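Side-chain contact in hypothetical protein HI1011 (Haemophilus influenzae, PDB 1YZY), which catalyses the ATP-dependent phosphorylation of 3-oxo-tetronate to 3-oxo-tetronate 4-phosphate, as a member of the four-carbon acid sugar kinase family: residues N285-L290 against F335-A340. Sequence-based numbering, arbitrary orientation.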
loop_
_atom_site.group_PDB
_atom_site.type_symbol
_atom_site.label_atom_id
_atom_site.label_comp_id
_atom_site.label_asym_id
_atom_site.label_seq_id
_atom_site.Cartn_x
_atom_site.Cartn_y
_atom_site.Cartn_z
ATOM N N ASN A 285 -19.797 20.965 -23.193
ATOM C CA ASN A 285 -18.791 20.534 -24.156
ATOM C C ASN A 285 -17.379 20.613 -23.606
ATOM O O ASN A 285 -16.418 20.422 -24.349
ATOM C CB ASN A 285 -18.865 21.388 -25.424
ATOM C CG ASN A 285 -20.170 21.220 -26.160
ATOM O OD1 ASN A 285 -20.478 20.139 -26.669
ATOM N ND2 ASN A 285 -20.946 22.294 -26.235
ATOM N N TYR A 286 -17.255 20.878 -22.308
ATOM C CA TYR A 286 -15.948 21.005 -21.671
ATOM C C TYR A 286 -15.086 19.757 -21.765
ATOM O O TYR A 286 -13.879 19.846 -21.943
ATOM C CB TYR A 286 -16.091 21.409 -20.207
ATOM C CG TYR A 286 -14.919 22.217 -19.724
ATOM C CD1 TYR A 286 -14.429 23.273 -20.489
ATOM C CD2 TYR A 286 -14.295 21.936 -18.506
ATOM C CE1 TYR A 286 -13.347 24.039 -20.064
ATOM C CE2 TYR A 286 -13.202 22.699 -18.063
ATOM C CZ TYR A 286 -12.737 23.752 -18.852
ATOM O OH TYR A 286 -11.672 24.529 -18.444
ATOM N N ILE A 287 -15.699 18.598 -21.584
ATOM C CA ILE A 287 -14.965 17.350 -21.657
ATOM C C ILE A 287 -14.467 17.113 -23.080
ATOM O O ILE A 287 -13.368 16.597 -23.279
ATOM C CB ILE A 287 -15.836 16.180 -21.145
ATOM C CG1 ILE A 287 -16.105 16.376 -19.644
ATOM C CG2 ILE A 287 -15.160 14.837 -21.419
ATOM C CD1 ILE A 287 -17.130 15.441 -19.054
ATOM N N GLU A 288 -15.268 17.500 -24.067
ATOM C CA GLU A 288 -14.872 17.322 -25.460
ATOM C C GLU A 288 -13.746 18.276 -25.828
ATOM O O GLU A 288 -12.869 17.932 -26.614
ATOM C CB GLU A 288 -16.059 17.531 -26.404
ATOM C CG GLU A 288 -15.766 17.170 -27.874
ATOM C CD GLU A 288 -15.518 15.680 -28.101
ATOM O OE1 GLU A 288 -16.039 14.849 -27.320
ATOM O OE2 GLU A 288 -14.814 15.334 -29.077
ATOM N N GLN A 289 -13.784 19.484 -25.276
ATOM C CA GLN A 289 -12.751 20.472 -25.552
ATOM C C GLN A 289 -11.412 19.996 -24.983
ATOM O O GLN A 289 -10.390 20.043 -25.666
ATOM C CB GLN A 289 -13.122 21.825 -24.942
ATOM C CG GLN A 289 -12.202 22.954 -25.375
ATOM C CD GLN A 289 -12.242 24.145 -24.440
ATOM O OE1 GLN A 289 -13.238 24.385 -23.761
ATOM N NE2 GLN A 289 -11.153 24.905 -24.405
ATOM N N LEU A 290 -11.427 19.571 -23.722
ATOM C CA LEU A 290 -10.233 19.077 -23.039
ATOM C C LEU A 290 -9.649 17.859 -23.745
ATOM O O LEU A 290 -8.429 17.698 -23.795
ATOM C CB LEU A 290 -10.557 18.692 -21.593
ATOM C CG LEU A 290 -11.013 19.752 -20.596
ATOM C CD1 LEU A 290 -11.472 19.071 -19.334
ATOM C CD2 LEU A 290 -9.889 20.716 -20.302
ATOM N N PHE A 335 -12.361 14.643 -14.858
ATOM C CA PHE A 335 -11.159 13.824 -15.005
ATOM C C PHE A 335 -11.545 12.400 -15.382
ATOM O O PHE A 335 -10.917 11.776 -16.233
ATOM C CB PHE A 335 -10.349 13.796 -13.702
ATOM C CG PHE A 335 -9.464 14.995 -13.499
ATOM C CD1 PHE A 335 -8.517 15.351 -14.455
ATOM C CD2 PHE A 335 -9.547 15.742 -12.327
ATOM C CE1 PHE A 335 -7.661 16.431 -14.244
ATOM C CE2 PHE A 335 -8.699 16.824 -12.107
ATOM C CZ PHE A 335 -7.751 17.169 -13.069
ATOM N N ALA A 336 -12.570 11.882 -14.725
ATOM C CA ALA A 336 -13.042 10.534 -14.975
ATOM C C ALA A 336 -13.513 10.344 -16.406
ATOM O O ALA A 336 -13.166 9.351 -17.050
ATOM C CB ALA A 336 -14.164 10.194 -14.014
ATOM N N LYS A 337 -14.337 11.262 -16.895
ATOM C CA LYS A 337 -14.838 11.138 -18.258
ATOM C C LYS A 337 -13.772 11.405 -19.321
ATOM O O LYS A 337 -13.835 10.846 -20.426
ATOM C CB LYS A 337 -16.083 12.005 -18.460
ATOM C CG LYS A 337 -17.332 11.379 -17.855
ATOM C CD LYS A 337 -18.561 12.258 -18.021
ATOM C CE LYS A 337 -19.768 11.639 -17.317
ATOM N NZ LYS A 337 -20.942 12.558 -17.251
ATOM N N LEU A 338 -12.790 12.239 -18.979
ATOM C CA LEU A 338 -11.702 12.549 -19.890
ATOM C C LEU A 338 -10.772 11.354 -19.965
ATOM O O LEU A 338 -10.352 10.951 -21.049
ATOM C CB LEU A 338 -10.937 13.774 -19.398
ATOM C CG LEU A 338 -9.676 14.227 -20.148
ATOM C CD1 LEU A 338 -9.971 14.520 -21.612
ATOM C CD2 LEU A 338 -9.107 15.461 -19.464
ATOM N N ALA A 339 -10.454 10.784 -18.807
ATOM C CA ALA A 339 -9.563 9.631 -18.733
ATOM C C ALA A 339 -10.120 8.449 -19.502
ATOM O O ALA A 339 -9.365 7.652 -20.061
ATOM C CB ALA A 339 -9.322 9.245 -17.295
ATOM N N ALA A 340 -11.438 8.297 -19.473
ATOM C CA ALA A 340 -12.091 7.205 -20.188
ATOM C C ALA A 340 -12.006 7.418 -21.699
ATOM O O ALA A 340 -11.824 6.461 -22.455
ATOM C CB ALA A 340 -13.535 7.081 -19.755
#
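The backbones come nearest at I287 and L338, whose CA atoms are 6.1 Å apart, where the short helical segments 286-290 and 335-340 pass with axes 9.7 Å apart at their closest and a crossing angle of -47°. The contact illustrates how two helices of a nucleotide-binding domain can meet, within these segments, without a polar bond; a weak, long ion pair between E288 and K341 flanks it. I287 meets K337 methyl against methylene: CD1 of I287 lies 3.6 Å from both CB and CD of K337, the end of the ethyl branch sitting over this part of the lysine chain as the two side chains run obliquely past each other. With CG placed opposite the carbonyl carbon (chi1 -77°) and the chain extended beyond it, K337 offers its methylenes here while NZ is carried past the isoleucine, away from the other helix. One turn on from I287, L290 meets L338, the residue after K337. With CG opposite the backbone N (chi1 175°), L338 turns both methyls toward L290: CD2 of L338 touches CB of L290 at 4.1 Å, and CD1 of L338 rests 4.0 Å from the backbone C of L290. The join therefore relies on van der Waals contact, grading from buried leucines to an exposed lysine.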